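Side-chain contact in putative Fe-S biosynthesis protein (Lactobacillus salivarius, PDB 2P2E), which is of unknown function but probably takes part in the assembly of iron-sulphur clusters: residues 9-14 against 98-103. Sequence-based numbering, arbitrary orientation.
Sequences DDAAKK and SLLRLT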
ATOM      1  N   ASP A   9     -14.042  -5.051   5.755  1.00 22.05           N
ATOM      2  CA  ASP A   9     -14.941  -5.252   4.625  1.00 24.47           C
ATOM      3  C   ASP A   9     -15.123  -3.982   3.798  1.00 24.74           C
ATOM      4  O   ASP A   9     -15.043  -4.022   2.576  1.00 26.02           O
ATOM      5  CB  ASP A   9     -16.303  -5.766   5.103  1.00 28.51           C
ATOM      6  CG  ASP A   9     -16.246  -7.207   5.602  1.00 32.59           C
ATOM      7  OD1 ASP A   9     -15.493  -8.017   5.018  1.00 33.24           O
ATOM      8  OD2 ASP A   9     -16.963  -7.540   6.573  1.00 36.79           O
ATOM      9  N   ASP A  10     -15.354  -2.851   4.451  1.00 25.40           N
ATOM     10  CA  ASP A  10     -15.527  -1.595   3.727  1.00 25.43           C
ATOM     11  C   ASP A  10     -14.291  -1.215   2.926  1.00 23.17           C
ATOM     12  O   ASP A  10     -14.398  -0.664   1.837  1.00 22.29           O
ATOM     13  CB  ASP A  10     -15.853  -0.466   4.693  1.00 28.77           C
ATOM     14  CG  ASP A  10     -17.167  -0.678   5.399  1.00 33.51           C
ATOM     15  OD1 ASP A  10     -18.175  -0.931   4.696  1.00 35.28           O
ATOM     16  OD2 ASP A  10     -17.195  -0.586   6.651  1.00 36.93           O
ATOM     17  N   ALA A  11     -13.119  -1.504   3.474  1.00 21.31           N
ATOM     18  CA  ALA A  11     -11.868  -1.180   2.805  1.00 19.53           C
ATOM     19  C   ALA A  11     -11.598  -2.103   1.624  1.00 18.95           C
ATOM     20  O   ALA A  11     -11.120  -1.671   0.581  1.00 18.10           O
ATOM     21  CB  ALA A  11     -10.715  -1.248   3.797  1.00 17.90           C
ATOM     22  N   ALA A  12     -11.894  -3.382   1.791  1.00 19.47           N
ATOM     23  CA  ALA A  12     -11.672  -4.329   0.710  1.00 20.48           C
ATOM     24  C   ALA A  12     -12.588  -3.966  -0.444  1.00 21.37           C
ATOM     25  O   ALA A  12     -12.183  -3.972  -1.593  1.00 21.78           O
ATOM     26  CB  ALA A  12     -11.958  -5.742   1.182  1.00 18.43           C
ATOM     27  N   LYS A  13     -13.829  -3.634  -0.124  1.00 24.24           N
ATOM     28  CA  LYS A  13     -14.791  -3.268  -1.147  1.00 26.87           C
ATOM     29  C   LYS A  13     -14.269  -2.102  -1.972  1.00 26.76           C
ATOM     30  O   LYS A  13     -14.380  -2.112  -3.192  1.00 29.03           O
ATOM     31  CB  LYS A  13     -16.134  -2.903  -0.501  1.00 30.36           C
ATOM     32  CG  LYS A  13     -17.280  -2.650  -1.491  1.00 34.80           C
ATOM     33  CD  LYS A  13     -17.545  -3.870  -2.381  1.00 39.17           C
ATOM     34  CE  LYS A  13     -18.862  -3.749  -3.174  1.00 41.70           C
ATOM     35  NZ  LYS A  13     -18.935  -2.529  -4.058  1.00 44.27           N
ATOM     36  N   LYS A  14     -13.685  -1.108  -1.309  1.00 25.92           N
ATOM     37  CA  LYS A  14     -13.155   0.061  -2.003  1.00 25.74           C
ATOM     38  C   LYS A  14     -11.919  -0.279  -2.838  1.00 26.06           C
ATOM     39  O   LYS A  14     -11.507   0.498  -3.705  1.00 26.34           O
ATOM     40  CB  LYS A  14     -12.795   1.155  -0.998  1.00 26.84           C
ATOM     41  CG  LYS A  14     -12.197   2.406  -1.625  1.00 28.74           C
ATOM     42  CD  LYS A  14     -11.429   3.215  -0.587  1.00 32.68           C
ATOM     43  CE  LYS A  14     -10.904   4.539  -1.144  1.00 33.48           C
ATOM     44  NZ  LYS A  14     -12.016   5.497  -1.445  1.00 35.55           N
ATOM     45  N   SER A  98     -13.607   9.685   2.516  1.00 31.85           N
ATOM     46  CA  SER A  98     -13.618   8.417   1.799  1.00 30.26           C
ATOM     47  C   SER A  98     -12.243   7.778   1.716  1.00 30.16           C
ATOM     48  O   SER A  98     -12.029   6.868   0.913  1.00 30.87           O
ATOM     49  CB  SER A  98     -14.157   8.617   0.385  1.00 30.09           C
ATOM     50  OG  SER A  98     -13.312   9.470  -0.372  1.00 31.54           O
ATOM     51  N   LEU A  99     -11.309   8.243   2.538  1.00 29.06           N
ATOM     52  CA  LEU A  99      -9.962   7.693   2.509  1.00 27.31           C
ATOM     53  C   LEU A  99      -9.772   6.487   3.415  1.00 26.85           C
ATOM     54  O   LEU A  99     -10.582   6.221   4.311  1.00 26.05           O
ATOM     55  CB  LEU A  99      -8.955   8.768   2.895  1.00 28.13           C
ATOM     56  CG  LEU A  99      -8.640   9.805   1.822  1.00 29.55           C
ATOM     57  CD1 LEU A  99      -7.831  10.934   2.438  1.00 31.13           C
ATOM     58  CD2 LEU A  99      -7.862   9.156   0.699  1.00 29.06           C
ATOM     59  N   LEU A 100      -8.694   5.751   3.172  1.00 24.59           N
ATOM     60  CA  LEU A 100      -8.390   4.593   3.983  1.00 23.34           C
ATOM     61  C   LEU A 100      -7.508   5.010   5.144  1.00 24.12           C
ATOM     62  O   LEU A 100      -6.963   6.113   5.163  1.00 24.72           O
ATOM     63  CB  LEU A 100      -7.675   3.530   3.162  1.00 22.03           C
ATOM     64  CG  LEU A 100      -8.505   2.844   2.082  1.00 21.37           C
ATOM     65  CD1 LEU A 100      -7.646   1.836   1.352  1.00 21.72           C
ATOM     66  CD2 LEU A 100      -9.692   2.158   2.702  1.00 19.71           C
ATOM     67  N   ARG A 101      -7.371   4.114   6.110  1.00 23.62           N
ATOM     68  CA  ARG A 101      -6.557   4.372   7.281  1.00 23.54           C
ATOM     69  C   ARG A 101      -5.613   3.197   7.497  1.00 22.53           C
ATOM     70  O   ARG A 101      -5.991   2.052   7.303  1.00 22.32           O
ATOM     71  CB  ARG A 101      -7.459   4.539   8.500  1.00 25.69           C
ATOM     72  CG  ARG A 101      -6.718   4.911   9.751  1.00 30.71           C
ATOM     73  CD  ARG A 101      -7.562   4.618  10.975  1.00 35.79           C
ATOM     74  NE  ARG A 101      -8.862   5.271  10.902  1.00 40.20           N
ATOM     75  CZ  ARG A 101      -9.036   6.593  10.900  1.00 43.72           C
ATOM     76  NH1 ARG A 101      -7.981   7.410  10.973  1.00 44.15           N
ATOM     77  NH2 ARG A 101     -10.268   7.100  10.814  1.00 44.57           N
ATOM     78  N   LEU A 102      -4.383   3.485   7.892  1.00 21.43           N
ATOM     79  CA  LEU A 102      -3.411   2.440   8.146  1.00 20.39           C
ATOM     80  C   LEU A 102      -2.968   2.498   9.599  1.00 22.13           C
ATOM     81  O   LEU A 102      -2.310   3.452  10.010  1.00 24.07           O
ATOM     82  CB  LEU A 102      -2.190   2.608   7.246  1.00 19.60           C
ATOM     83  CG  LEU A 102      -1.082   1.586   7.542  1.00 18.74           C
ATOM     84  CD1 LEU A 102      -1.528   0.224   7.081  1.00 15.55           C
ATOM     85  CD2 LEU A 102       0.221   1.976   6.862  1.00 18.03           C
ATOM     86  N   THR A 103      -3.327   1.485  10.380  1.00 22.23           N
ATOM     87  CA  THR A 103      -2.933   1.455  11.780  1.00 23.01           C
ATOM     88  C   THR A 103      -2.168   0.181  12.125  1.00 23.66           C
ATOM     89  O   THR A 103      -2.295  -0.825  11.441  1.00 22.17           O
ATOM     90  CB  THR A 103      -4.159   1.565  12.723  1.00 24.13           C
ATOM     91  OG1 THR A 103      -5.067   0.491  12.462  1.00 23.61           O
ATOM     92  CG2 THR A 103      -4.867   2.906  12.529  1.00 24.36           C
TER
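A11, near the start of helix 9-19, sets its methyl against one branch of L100: A11 CB lies 3.7 Å from L100 CD2, and both residues are buried. Here the backbones also come nearest, the CA atoms of A11 and L100 being 6.8 Å apart. The isobutyl group of L100 reaches across to the helix with CD2 leading. On its own sheet L100 is flanked by both neighbouring strands, pairing through the backbone with L114 of strand 108-118 and touching I91 of strand 88-93 with its side chain. The contact therefore packs helix 9-19, which follows strand 4-7, against the start of strand 100-104 in the mixed sheet of this iron-sulphur cluster biosynthesis family protein. One turn beyond A11, K14 adds its methylenes to the apolar patch. With CG anti to the backbone N (chi1 178°), its chain runs out nearly extended from the helix and slides past L100 in the opposite direction. K14 CD lies 3.9 Å from L100 CD2, the branch that meets A11, and 4.0 Å from L100 CG. The K14 side chain also touches I116 of strand 108-118. A bend at chi4 (68°) then turns the ammonium group onto the carbonyl of S98, where K14 NZ donates a hydrogen bond to S98 O at 2.7 Å. The donor approaches at a C=O...N angle of 159°, fairly close to the line of the carbonyl bond, and is tilted slightly from its plane. An alanine in place of K14 would remove both the methylene cover over L100 and the ammonium, and would probably leave the S98 carbonyl without this donor and the segment leading into strand 100-104 less firmly tied to the helix.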